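Local coordinates for protein 3' terminal uridylyl transferase (Trypanosoma brucei, PDB 5HZD) that adds uridines to the 3' end of guide RNA and other mitochondrial RNAs, using UTP, in trypanosome RNA editing, at residues A[6-11]-A[28-33]; A[217-222]-A[251-256]; A[332-337]-A[477-482]. All coordinates share one frame; numbering follows the deposited sequence.

Contact 1. Residues A[6-11]-A[28-33]; sequences YSCDAC and EHHADL. With ZN (zinc ion), chain B.
A10 CB lies over one face of the H30 imidazole beside the zinc ion of an atypical C2H2 zinc finger, where the C8-C11 knuckle following strand 6-7 faces the C-terminal end of helix 19-30. The tight part is centred on the metal. Zinc is held by C8 SG at 2.3 Å, by C11 SG at 2.4 Å and by H30 NE2 at 2.2 Å, and H25, from the turn before in the same helix, supplies the fourth ligand. The two sulfurs reach the metal by different rotations: C8 SG lies anti to the backbone N (chi1 -172°), whereas C11 SG sits between the backbone N and the carbonyl carbon. They also stand differently round the H30 ring, C11 SG in its plane at the edge and C8 SG oblique to it. The imidazole lies between two CB groups. A10 CB is 3.4 Å from the ring centroid, almost straight above it, as a CH-pi contact; on the opposite face the CB of the preceding residue, H29, lies over the centre at a longer distance. The metal bond and A10 CB together help to set the turn of this ring. Away from the metal the contact thins out. L33, in the turn beyond H30, brings CD1 near A10 CB, but this is one of two modelled conformers and thus a less certain touch. On this outer side D32, next to L33 in the chain, is exposed. T482 of helix 481-497 packs on A10, H30 and L33 and seats the finger on the C-terminal part of the chain. Within the knuckle, the backbone N-H of A10 donates to C8 SG, N to SG 3.3 Å with an angle of 157° at the hydrogen, a bond that would tend to stabilise the thiolate on zinc.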
ATOM      1  N   TYR A   6      12.964 -26.259 -20.453  1.00 20.37           N
ATOM      2  CA  TYR A   6      12.190 -25.999 -19.252  1.00 19.65           C
ATOM      3  C   TYR A   6      12.952 -26.659 -18.124  1.00 23.94           C
ATOM      4  O   TYR A   6      13.485 -27.749 -18.294  1.00 29.63           O
ATOM      5  CB  TYR A   6      10.797 -26.644 -19.335  1.00 21.30           C
ATOM      6  CG  TYR A   6       9.913 -26.117 -20.440  1.00 19.19           C
ATOM      7  CD1 TYR A   6       9.961 -26.682 -21.710  1.00 20.99           C
ATOM      8  CD2 TYR A   6       9.011 -25.084 -20.210  1.00 23.59           C
ATOM      9  CE1 TYR A   6       9.169 -26.225 -22.729  1.00 26.28           C
ATOM     10  CE2 TYR A   6       8.199 -24.616 -21.244  1.00 25.59           C
ATOM     11  CZ  TYR A   6       8.286 -25.203 -22.497  1.00 27.84           C
ATOM     12  OH  TYR A   6       7.493 -24.776 -23.539  1.00 29.45           O
ATOM     13  N   SER A   7      13.042 -25.987 -16.984  1.00 19.82           N
ATOM     14  CA  SER A   7      13.769 -26.573 -15.871  1.00 20.61           C
ATOM     15  C   SER A   7      12.902 -26.534 -14.617  1.00 19.23           C
ATOM     16  O   SER A   7      12.103 -25.615 -14.403  1.00 18.61           O
ATOM     17  CB  SER A   7      15.103 -25.856 -15.622  1.00 19.97           C
ATOM     18  OG  SER A   7      14.915 -24.532 -15.141  1.00 19.90           O
ATOM     19  N   CYS A   8      13.084 -27.571 -13.799  1.00 19.65           N
ATOM     20  CA  CYS A   8      12.413 -27.685 -12.500  1.00 19.30           C
ATOM     21  C   CYS A   8      12.979 -26.688 -11.491  1.00 22.83           C
ATOM     22  O   CYS A   8      14.179 -26.384 -11.513  1.00 23.05           O
ATOM     23  CB  CYS A   8      12.581 -29.114 -11.990  1.00 21.63           C
ATOM     24  SG  CYS A   8      11.579 -29.369 -10.506  1.00 21.64           S
ATOM     25  N   ASP A   9      12.111 -26.146 -10.621  1.00 18.29           N
ATOM     26  CA  ASP A   9      12.534 -25.222  -9.562  1.00 19.72           C
ATOM     27  C   ASP A   9      12.717 -25.923  -8.206  1.00 22.29           C
ATOM     28  O   ASP A   9      12.994 -25.259  -7.208  1.00 25.93           O
ATOM     29  CB  ASP A   9      11.536 -24.065  -9.406  1.00 18.91           C
ATOM     30  CG  ASP A   9      10.174 -24.527  -8.913  1.00 20.83           C
ATOM     31  OD1 ASP A   9       9.855 -25.730  -9.102  1.00 19.54           O
ATOM     32  OD2 ASP A   9       9.440 -23.680  -8.348  1.00 20.10           O
ATOM     33  N   ALA A  10      12.570 -27.242  -8.179  1.00 22.11           N
ATOM     34  CA  ALA A  10      12.572 -27.998  -6.914  1.00 23.52           C
ATOM     35  C   ALA A  10      13.673 -29.041  -6.857  1.00 27.09           C
ATOM     36  O   ALA A  10      13.903 -29.667  -5.824  1.00 31.56           O
ATOM     37  CB  ALA A  10      11.221 -28.666  -6.685  1.00 23.48           C
ATOM     38  N   CYS A  11      14.335 -29.271  -7.981  1.00 23.29           N
ATOM     39  CA  CYS A  11      15.548 -30.067  -7.960  1.00 24.71           C
ATOM     40  C   CYS A  11      16.492 -29.477  -8.992  1.00 29.41           C
ATOM     41  O   CYS A  11      16.049 -28.793  -9.911  1.00 30.38           O
ATOM     42  CB  CYS A  11      15.257 -31.538  -8.196  1.00 29.86           C
ATOM     43  SG  CYS A  11      14.638 -31.933  -9.797  1.00 27.32           S
ATOM     44  N   GLU A  28       4.770 -35.796 -10.404  1.00 26.44           N
ATOM     45  CA  GLU A  28       5.340 -37.117 -10.127  1.00 29.56           C
ATOM     46  C   GLU A  28       6.495 -37.126  -9.105  1.00 29.19           C
ATOM     47  O   GLU A  28       6.619 -38.052  -8.299  1.00 35.19           O
ATOM     48  CB  GLU A  28       5.747 -37.802 -11.439  1.00 36.64           C
ATOM     49  CG  GLU A  28       4.554 -37.994 -12.395  1.00 45.34           C
ATOM     50  CD  GLU A  28       4.961 -38.524 -13.769  1.00 53.89           C
ATOM     51  OE1 GLU A  28       4.066 -38.970 -14.521  1.00 55.41           O
ATOM     52  OE2 GLU A  28       6.170 -38.486 -14.102  1.00 55.95           O
ATOM     53  N   HIS A  29       7.342 -36.109  -9.133  1.00 24.72           N
ATOM     54  CA  HIS A  29       8.502 -36.083  -8.251  1.00 30.45           C
ATOM     55  C   HIS A  29       8.366 -35.118  -7.079  1.00 28.76           C
ATOM     56  O   HIS A  29       9.094 -35.226  -6.083  1.00 27.41           O
ATOM     57  CB  HIS A  29       9.781 -35.783  -9.044  1.00 36.19           C
ATOM     58  CG  HIS A  29      10.253 -36.932  -9.880  1.00 43.77           C
ATOM     59  ND1 HIS A  29       9.584 -37.354 -11.010  1.00 47.81           N
ATOM     60  CD2 HIS A  29      11.320 -37.753  -9.747  1.00 47.85           C
ATOM     61  CE1 HIS A  29      10.218 -38.390 -11.534  1.00 48.13           C
ATOM     62  NE2 HIS A  29      11.277 -38.649 -10.789  1.00 49.67           N
ATOM     63  N   HIS A  30       7.440 -34.173  -7.179  1.00 26.18           N
ATOM     64  CA  HIS A  30       7.348 -33.143  -6.150  1.00 20.40           C
ATOM     65  C   HIS A  30       5.968 -32.986  -5.576  1.00 21.30           C
ATOM     66  O   HIS A  30       5.597 -31.896  -5.133  1.00 22.08           O
ATOM     67  CB  HIS A  30       7.853 -31.804  -6.670  1.00 19.83           C
ATOM     68  CG  HIS A  30       9.294 -31.848  -7.036  1.00 23.61           C
ATOM     69  ND1 HIS A  30      10.264 -32.221  -6.129  1.00 24.24           N
ATOM     70  CD2 HIS A  30       9.931 -31.649  -8.215  1.00 27.96           C
ATOM     71  CE1 HIS A  30      11.442 -32.215  -6.722  1.00 31.70           C
ATOM     72  NE2 HIS A  30      11.265 -31.890  -7.988  1.00 20.85           N
ATOM     73  N   ALA A  31       5.223 -34.083  -5.537  1.00 22.98           N
ATOM     74  CA  ALA A  31       3.867 -33.982  -5.001  1.00 26.47           C
ATOM     75  C   ALA A  31       3.887 -33.510  -3.546  1.00 26.83           C
ATOM     76  O   ALA A  31       2.950 -32.854  -3.108  1.00 27.90           O
ATOM     77  CB  ALA A  31       3.115 -35.280  -5.146  1.00 28.64           C
ATOM     78  N   ASP A  32       4.968 -33.787  -2.817  1.00 27.67           N
ATOM     79  CA  ASP A  32       5.103 -33.246  -1.449  1.00 28.81           C
ATOM     80  C   ASP A  32       5.066 -31.720  -1.377  1.00 29.49           C
ATOM     81  O   ASP A  32       4.725 -31.135  -0.341  1.00 29.71           O
ATOM     82  CB  ASP A  32       6.387 -33.752  -0.774  1.00 30.00           C
ATOM     83  CG  ASP A  32       7.644 -33.213  -1.433  1.00 34.66           C
ATOM     84  OD1 ASP A  32       7.903 -33.584  -2.606  1.00 28.91           O
ATOM     85  OD2 ASP A  32       8.372 -32.423  -0.785  1.00 41.48           O
ATOM     86  N   LEU A  33       5.413 -31.057  -2.476  1.00 23.77           N
ATOM     87  CA  LEU A  33       5.465 -29.609  -2.493  0.62 23.80           C
ATOM     88  C   LEU A  33       4.127 -29.007  -2.911  1.00 23.68           C
ATOM     89  O   LEU A  33       3.862 -27.834  -2.664  1.00 26.09           O
ATOM     90  CB  LEU A  33       6.577 -29.143  -3.439  0.62 24.35           C
ATOM     91  CG  LEU A  33       7.967 -29.555  -2.954  0.62 25.86           C
ATOM     92  CD1 LEU A  33       9.009 -29.032  -3.913  0.62 24.85           C
ATOM     93  CD2 LEU A  33       8.198 -28.988  -1.547  0.62 28.70           C
TER
HETATM   94 ZN    ZN B 701      12.319 -31.470  -9.928  1.00 23.46          ZN

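Contact 2. Residues A[217-222]-A[251-256]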
ATOM      1  N   GLY A 217       8.314  34.724  20.158  1.00 21.43           N
ATOM      2  CA  GLY A 217       8.292  35.298  18.823  1.00 25.78           C
ATOM      3  C   GLY A 217       8.553  34.262  17.748  1.00 25.33           C
ATOM      4  O   GLY A 217       7.886  34.259  16.713  1.00 27.82           O
ATOM      5  N   SER A 218       9.537  33.394  17.981  1.00 21.57           N
ATOM      6  CA  SER A 218       9.858  32.322  17.042  0.51 22.13           C
ATOM      7  C   SER A 218       8.683  31.387  16.849  1.00 23.93           C
ATOM      8  O   SER A 218       8.386  30.951  15.718  1.00 24.00           O
ATOM      9  CB  SER A 218      11.065  31.526  17.539  0.51 21.60           C
ATOM     10  OG  SER A 218      12.252  32.273  17.365  0.51 21.44           O
ATOM     11  N   VAL A 219       8.022  31.055  17.951  1.00 19.19           N
ATOM     12  CA  VAL A 219       6.854  30.186  17.869  1.00 18.79           C
ATOM     13  C   VAL A 219       5.732  30.871  17.087  1.00 25.49           C
ATOM     14  O   VAL A 219       5.139  30.275  16.168  1.00 24.04           O
ATOM     15  CB  VAL A 219       6.370  29.775  19.252  1.00 21.62           C
ATOM     16  CG1 VAL A 219       5.027  29.094  19.169  1.00 25.62           C
ATOM     17  CG2 VAL A 219       7.420  28.845  19.908  1.00 21.75           C
ATOM     18  N   ARG A 220       5.453  32.126  17.433  1.00 22.41           N
ATOM     19  CA  ARG A 220       4.381  32.864  16.752  1.00 22.43           C
ATOM     20  C   ARG A 220       4.645  33.020  15.265  1.00 24.01           C
ATOM     21  O   ARG A 220       3.720  32.917  14.446  1.00 26.38           O
ATOM     22  CB  ARG A 220       4.187  34.243  17.377  1.00 25.63           C
ATOM     23  CG  ARG A 220       3.477  34.162  18.704  1.00 27.85           C
ATOM     24  CD  ARG A 220       3.271  35.524  19.362  1.00 37.14           C
ATOM     25  NE  ARG A 220       2.740  35.368  20.720  1.00 40.64           N
ATOM     26  CZ  ARG A 220       1.491  35.000  21.003  1.00 44.65           C
ATOM     27  NH1 ARG A 220       0.622  34.761  20.023  1.00 47.18           N
ATOM     28  NH2 ARG A 220       1.107  34.880  22.273  1.00 43.84           N
ATOM     29  N   ASP A 221       5.900  33.230  14.906  1.00 23.97           N
ATOM     30  CA  ASP A 221       6.247  33.447  13.511  1.00 28.61           C
ATOM     31  C   ASP A 221       6.093  32.155  12.721  1.00 30.58           C
ATOM     32  O   ASP A 221       5.810  32.197  11.521  1.00 32.57           O
ATOM     33  CB  ASP A 221       7.665  33.989  13.362  1.00 34.12           C
ATOM     34  CG  ASP A 221       7.774  35.472  13.719  1.00 44.33           C
ATOM     35  OD1 ASP A 221       6.786  36.058  14.223  1.00 46.68           O
ATOM     36  OD2 ASP A 221       8.862  36.052  13.504  1.00 48.67           O
ATOM     37  N   ALA A 222       6.275  31.015  13.389  1.00 26.92           N
ATOM     38  CA  ALA A 222       6.173  29.721  12.710  1.00 23.29           C
ATOM     39  C   ALA A 222       4.744  29.357  12.397  1.00 28.80           C
ATOM     40  O   ALA A 222       4.491  28.681  11.397  1.00 35.86           O
ATOM     41  CB  ALA A 222       6.833  28.607  13.542  1.00 27.30           C
ATOM     42  N   VAL A 251       3.234  20.785  15.727  1.00 16.44           N
ATOM     43  CA  VAL A 251       4.459  20.305  15.091  1.00 15.22           C
ATOM     44  C   VAL A 251       5.208  21.439  14.365  1.00 18.07           C
ATOM     45  O   VAL A 251       6.428  21.522  14.421  1.00 19.02           O
ATOM     46  CB  VAL A 251       4.149  19.128  14.154  1.00 14.14           C
ATOM     47  CG1 VAL A 251       5.425  18.673  13.436  1.00 17.40           C
ATOM     48  CG2 VAL A 251       3.526  17.981  14.962  1.00 16.30           C
ATOM     49  N   ARG A 252       4.466  22.312  13.687  1.00 17.85           N
ATOM     50  CA  ARG A 252       5.051  23.461  13.012  1.00 17.53           C
ATOM     51  C   ARG A 252       5.803  24.326  14.031  1.00 19.04           C
ATOM     52  O   ARG A 252       6.934  24.766  13.751  1.00 19.11           O
ATOM     53  CB  ARG A 252       3.954  24.216  12.225  1.00 19.81           C
ATOM     54  CG  ARG A 252       4.464  25.276  11.230  1.00 31.71           C
ATOM     55  CD  ARG A 252       3.311  25.839  10.352  1.00 29.62           C
ATOM     56  NE  ARG A 252       2.813  24.845   9.398  1.00 37.06           N
ATOM     57  CZ  ARG A 252       1.559  24.404   9.332  1.00 40.37           C
ATOM     58  NH1 ARG A 252       0.628  24.878  10.156  1.00 42.41           N
ATOM     59  NH2 ARG A 252       1.228  23.492   8.420  1.00 38.51           N
ATOM     60  N   ALA A 253       5.229  24.527  15.219  1.00 18.21           N
ATOM     61  CA  ALA A 253       5.914  25.270  16.291  1.00 23.51           C
ATOM     62  C   ALA A 253       7.171  24.557  16.799  1.00 21.36           C
ATOM     63  O   ALA A 253       8.194  25.191  17.044  1.00 20.77           O
ATOM     64  CB  ALA A 253       4.958  25.567  17.458  1.00 19.89           C
ATOM     65  N   ALA A 254       7.104  23.242  16.977  1.00 16.88           N
ATOM     66  CA  ALA A 254       8.277  22.471  17.442  1.00 15.84           C
ATOM     67  C   ALA A 254       9.410  22.463  16.421  1.00 17.75           C
ATOM     68  O   ALA A 254      10.579  22.235  16.772  1.00 20.99           O
ATOM     69  CB  ALA A 254       7.856  21.050  17.770  1.00 16.69           C
ATOM     70  N   MET A 255       9.083  22.769  15.172  1.00 18.16           N
ATOM     71  CA  MET A 255      10.098  22.878  14.113  1.00 18.01           C
ATOM     72  C   MET A 255      10.709  24.265  13.983  1.00 24.19           C
ATOM     73  O   MET A 255      11.556  24.479  13.122  1.00 25.41           O
ATOM     74  CB  MET A 255       9.536  22.415  12.761  1.00 20.97           C
ATOM     75  CG  MET A 255       9.275  20.908  12.674  1.00 19.45           C
ATOM     76  SD  MET A 255      10.735  19.916  13.062  1.00 20.89           S
ATOM     77  CE  MET A 255      11.843  20.546  11.799  1.00 17.68           C
ATOM     78  N   CYS A 256      10.297  25.216  14.822  1.00 23.89           N
ATOM     79  CA  CYS A 256      10.862  26.562  14.711  1.00 25.76           C
ATOM     80  C   CYS A 256      12.341  26.526  15.084  1.00 25.40           C
ATOM     81  O   CYS A 256      12.826  25.577  15.705  1.00 23.02           O
ATOM     82  CB  CYS A 256      10.094  27.596  15.553  1.00 23.29           C
ATOM     83  SG  CYS A 256      10.494  27.575  17.311  1.00 24.09           S
TER
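A222 CB points into the gap between helices 209-223 and 247-254, lying 4.0 Å from C256 CB and 3.8 Å from the backbone O of R252. One turn earlier V219 continues the seam: its CG1, anti to the backbone N (chi1 170°), meets A253 CB at 3.9 Å, while CG2 faces C256 SG more loosely at 4.2 Å. Small side chains let the backbones come close here, V219 CA and A253 CA being 5.2 Å apart. C256 follows the last turn of its helix, with its backbone N bonded to A253 O, and turns its CB back to the first helix, where it also rests against S218 O. At the outer rim R252 lays its methylene chain beside the carbonyl of A222, CD to O 3.2 Å. The side-chain contacts across the seam are van der Waals in kind. Beneath the pair, V219 rests on F201 and V228, and A253 on I199, whereas M255 and V251 face helix 80-100. Two helices side by side on a four-stranded antiparallel sheet of order 2-3-1-4, in beta-alpha-beta-beta-alpha-beta sequence, make the ferredoxin-like (RRM-like) fold, here a domain inserted between two strands of the nucleotidyltransferase palm.

Contact 3. Residues A[332-337]-A[477-482]. With SO4 (sulfate ion), chain C.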
ATOM      1  N   GLY A 332       9.187 -15.085  -2.690  1.00 22.40           N
ATOM      2  CA  GLY A 332       9.175 -15.170  -4.146  1.00 21.47           C
ATOM      3  C   GLY A 332       7.790 -15.278  -4.766  1.00 22.65           C
ATOM      4  O   GLY A 332       7.647 -15.424  -5.996  1.00 21.97           O
ATOM      5  N   TYR A 333       6.754 -15.232  -3.932  1.00 17.88           N
ATOM      6  CA  TYR A 333       5.410 -15.281  -4.498  1.00 16.58           C
ATOM      7  C   TYR A 333       5.005 -13.863  -4.887  1.00 20.32           C
ATOM      8  O   TYR A 333       5.873 -12.969  -5.010  1.00 22.95           O
ATOM      9  CB  TYR A 333       4.413 -15.937  -3.549  1.00 16.86           C
ATOM     10  CG  TYR A 333       4.665 -17.420  -3.344  1.00 17.96           C
ATOM     11  CD1 TYR A 333       4.085 -18.363  -4.181  1.00 19.94           C
ATOM     12  CD2 TYR A 333       5.486 -17.860  -2.313  1.00 18.81           C
ATOM     13  CE1 TYR A 333       4.310 -19.718  -4.001  1.00 24.38           C
ATOM     14  CE2 TYR A 333       5.726 -19.214  -2.122  1.00 22.27           C
ATOM     15  CZ  TYR A 333       5.127 -20.135  -2.973  1.00 23.09           C
ATOM     16  OH  TYR A 333       5.364 -21.489  -2.791  1.00 29.13           O
ATOM     17  N   PHE A 334       3.710 -13.627  -5.078  1.00 14.48           N
ATOM     18  CA  PHE A 334       3.275 -12.317  -5.569  1.00 11.91           C
ATOM     19  C   PHE A 334       3.221 -11.263  -4.466  1.00 15.46           C
ATOM     20  O   PHE A 334       3.157 -11.562  -3.276  1.00 17.95           O
ATOM     21  CB  PHE A 334       1.877 -12.435  -6.166  1.00 13.38           C
ATOM     22  CG  PHE A 334       1.824 -13.199  -7.446  1.00 16.19           C
ATOM     23  CD1 PHE A 334       2.593 -12.825  -8.538  1.00 14.98           C
ATOM     24  CD2 PHE A 334       0.963 -14.281  -7.574  1.00 17.89           C
ATOM     25  CE1 PHE A 334       2.532 -13.532  -9.737  1.00 15.32           C
ATOM     26  CE2 PHE A 334       0.887 -14.974  -8.772  1.00 16.51           C
ATOM     27  CZ  PHE A 334       1.665 -14.610  -9.850  1.00 16.63           C
ATOM     28  N   THR A 335       3.247 -10.011  -4.889  1.00 15.09           N
ATOM     29  CA  THR A 335       3.003  -8.894  -4.000  1.00 15.76           C
ATOM     30  C   THR A 335       1.519  -8.539  -3.995  1.00 16.96           C
ATOM     31  O   THR A 335       0.733  -8.991  -4.852  1.00 14.35           O
ATOM     32  CB  THR A 335       3.739  -7.659  -4.521  1.00 14.11           C
ATOM     33  OG1 THR A 335       3.314  -7.387  -5.868  1.00 14.53           O
ATOM     34  CG2 THR A 335       5.235  -7.876  -4.508  1.00 17.42           C
ATOM     35  N   SER A 336       1.120  -7.675  -3.077  1.00 13.46           N
ATOM     36  CA  SER A 336      -0.259  -7.203  -3.084  1.00 13.41           C
ATOM     37  C   SER A 336      -0.585  -6.456  -4.369  1.00 13.89           C
ATOM     38  O   SER A 336      -1.707  -6.556  -4.902  1.00 13.61           O
ATOM     39  CB  SER A 336      -0.537  -6.323  -1.867  1.00 15.47           C
ATOM     40  OG  SER A 336      -0.462  -7.128  -0.685  1.00 18.09           O
ATOM     41  N   TYR A 337       0.379  -5.721  -4.902  1.00 14.94           N
ATOM     42  CA  TYR A 337       0.173  -5.034  -6.167  1.00 14.69           C
ATOM     43  C   TYR A 337      -0.138  -6.048  -7.271  1.00 13.79           C
ATOM     44  O   TYR A 337      -1.060  -5.818  -8.059  1.00 12.54           O
ATOM     45  CB  TYR A 337       1.439  -4.241  -6.525  1.00 16.15           C
ATOM     46  CG  TYR A 337       1.364  -3.322  -7.734  1.00 17.30           C
ATOM     47  CD1 TYR A 337       0.324  -2.424  -7.899  1.00 16.79           C
ATOM     48  CD2 TYR A 337       2.411  -3.282  -8.652  1.00 18.10           C
ATOM     49  CE1 TYR A 337       0.295  -1.537  -8.997  1.00 18.00           C
ATOM     50  CE2 TYR A 337       2.399  -2.394  -9.744  1.00 20.20           C
ATOM     51  CZ  TYR A 337       1.340  -1.532  -9.906  1.00 21.31           C
ATOM     52  OH  TYR A 337       1.336  -0.656 -10.992  1.00 21.93           O
ATOM     53  N   ARG A 477       8.300 -13.415 -11.495  1.00 14.61           N
ATOM     54  CA  ARG A 477       9.635 -13.851 -11.861  1.00 15.05           C
ATOM     55  C   ARG A 477      10.307 -14.848 -10.936  1.00 14.69           C
ATOM     56  O   ARG A 477      11.271 -15.503 -11.340  1.00 18.19           O
ATOM     57  CB  ARG A 477      10.562 -12.643 -12.055  1.00 16.08           C
ATOM     58  CG  ARG A 477      10.790 -11.848 -10.774  1.00 17.11           C
ATOM     59  CD  ARG A 477      11.427 -10.485 -11.048  1.00 19.67           C
ATOM     60  NE  ARG A 477      11.515  -9.698  -9.800  1.00 20.48           N
ATOM     61  CZ  ARG A 477      10.493  -9.058  -9.237  1.00 26.87           C
ATOM     62  NH1 ARG A 477       9.272  -9.107  -9.783  1.00 25.98           N
ATOM     63  NH2 ARG A 477      10.683  -8.368  -8.115  1.00 26.14           N
ATOM     64  N   HIS A 478       9.837 -14.969  -9.698  1.00 14.42           N
ATOM     65  CA  HIS A 478      10.445 -15.964  -8.808  1.00 16.64           C
ATOM     66  C   HIS A 478       9.616 -17.231  -8.683  1.00 17.85           C
ATOM     67  O   HIS A 478       9.973 -18.125  -7.903  1.00 19.34           O
ATOM     68  CB  HIS A 478      10.683 -15.402  -7.394  1.00 18.30           C
ATOM     69  CG  HIS A 478      11.464 -14.122  -7.367  1.00 20.01           C
ATOM     70  ND1 HIS A 478      12.772 -14.033  -7.790  1.00 25.76           N
ATOM     71  CD2 HIS A 478      11.111 -12.880  -6.957  1.00 23.23           C
ATOM     72  CE1 HIS A 478      13.190 -12.785  -7.652  1.00 27.43           C
ATOM     73  NE2 HIS A 478      12.204 -12.069  -7.146  1.00 26.53           N
ATOM     74  N   ILE A 479       8.532 -17.327  -9.459  1.00 15.25           N
ATOM     75  CA  ILE A 479       7.637 -18.468  -9.369  1.00 13.93           C
ATOM     76  C   ILE A 479       7.954 -19.536 -10.399  1.00 17.45           C
ATOM     77  O   ILE A 479       7.539 -19.438 -11.561  1.00 14.90           O
ATOM     78  CB  ILE A 479       6.158 -18.019  -9.467  1.00 13.47           C
ATOM     79  CG1 ILE A 479       5.880 -16.979  -8.380  1.00 15.91           C
ATOM     80  CG2 ILE A 479       5.236 -19.244  -9.364  1.00 13.78           C
ATOM     81  CD1 ILE A 479       4.465 -16.396  -8.421  1.00 15.99           C
ATOM     82  N   GLY A 480       8.710 -20.550  -9.985  1.00 15.70           N
ATOM     83  CA  GLY A 480       8.988 -21.687 -10.838  1.00 15.49           C
ATOM     84  C   GLY A 480       7.841 -22.689 -10.840  1.00 15.56           C
ATOM     85  O   GLY A 480       6.795 -22.432 -10.248  1.00 16.68           O
ATOM     86  N   VAL A 481       8.028 -23.833 -11.476  1.00 16.11           N
ATOM     87  CA  VAL A 481       6.899 -24.730 -11.733  1.00 16.21           C
ATOM     88  C   VAL A 481       6.204 -25.254 -10.468  1.00 16.80           C
ATOM     89  O   VAL A 481       4.965 -25.207 -10.392  1.00 17.09           O
ATOM     90  CB  VAL A 481       7.261 -25.881 -12.693  1.00 16.88           C
ATOM     91  CG1 VAL A 481       8.302 -26.832 -12.102  1.00 17.52           C
ATOM     92  CG2 VAL A 481       5.981 -26.635 -13.125  1.00 19.33           C
ATOM     93  N   THR A 482       6.956 -25.749  -9.490  1.00 16.50           N
ATOM     94  CA  THR A 482       6.291 -26.249  -8.281  1.00 18.94           C
ATOM     95  C   THR A 482       5.621 -25.109  -7.533  1.00 19.48           C
ATOM     96  O   THR A 482       4.485 -25.259  -7.058  1.00 17.94           O
ATOM     97  CB  THR A 482       7.230 -27.092  -7.355  1.00 17.13           C
ATOM     98  OG1 THR A 482       8.321 -26.281  -6.897  1.00 21.77           O
ATOM     99  CG2 THR A 482       7.748 -28.261  -8.112  1.00 18.32           C
TER
HETATM  100  S   SO4 C 702      14.472  -8.995  -7.638  1.00 61.63           S
HETATM  101  O1  SO4 C 702      14.496  -7.549  -7.837  1.00 64.71           O
HETATM  102  O2  SO4 C 702      15.758  -9.439  -7.093  1.00 62.32           O
HETATM  103  O3  SO4 C 702      14.241  -9.653  -8.925  1.00 59.16           O
HETATM  104  O4  SO4 C 702      13.394  -9.324  -6.702  1.00 60.25           O
HETATM  105  O   HOH W   1       7.643 -13.641  -8.243  1.00 19.12           O
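The F334 ring takes the methyl tip of I479 on one face: CD1 stands 3.7 Å from the ring centroid, 15° off its normal and shifted toward CZ, as a CH-pi contact. The two side chains cross at about a right angle, and the extended I479 chain (chi2 177°) carries CD1 to the ring. A second flat group, the imidazole of H478, has R477 CG over the centre of one face and a sulfate in plane at its edge. The R477 guanidinium in turn has H478 CD2 above one face, offset to the rim, and the same sulfate at its own edge. This ion, probably from the crystallisation liquor, accepts three bonds: R477 NE to O3 at 2.9 Å, and R477 NH2 to O4 at 3.2 Å and H478 NE2 to O4 at 3.0 Å. G332 packs against H478: with no CB to intervene, G332 CA can come to 4.9 Å from H478 CA, and its positive phi (93°) also suits glycine. Its carbonyl O abuts H478 CB at 3.3 Å and also touches I479 CG1. A water bridges the backbones, donating to G332 O at 2.9 Å and accepting from H478 N, so both polar atoms are satisfied at this close approach. Further on, T335 caps the start of helix 336-349 through OG1 on the N of A338. F334 also packs on I465, and Y337 on P468, both in the segment thought to be the nucleotide recognition motif, while R477 NH1 donates a hydrogen bond to N474 O at that segment's end. S336 and Y337 bind UTP, so the contact ties the lead into helix 481-497 to the wall of the UTP site of a terminal uridylyltransferase.

Contact 3 is the buried one, contact 2 is partly buried and contact 1 lies at the surface. Contacts 1 and 3 are neighbours, with centres 16 Å apart, and meet at helix 481-497, whose start belongs to contact 3 and on which contact 1 rests: D9 OD1 of contact 1 lies 2.7 Å from T482 OG1 of contact 3, a probable hydrogen bond that joins the zinc finger to the C-terminal part of the catalytic unit. Contact 2 stands alone on the opposite side of the chain's centre, its own centre 63 Å from that of contact 1. Chemistry follows place: metal coordination in the peripheral finger, small apolar side chains between helices of the inserted domain, and a water-bridged, aromatic-aliphatic joint beside the nucleotide site.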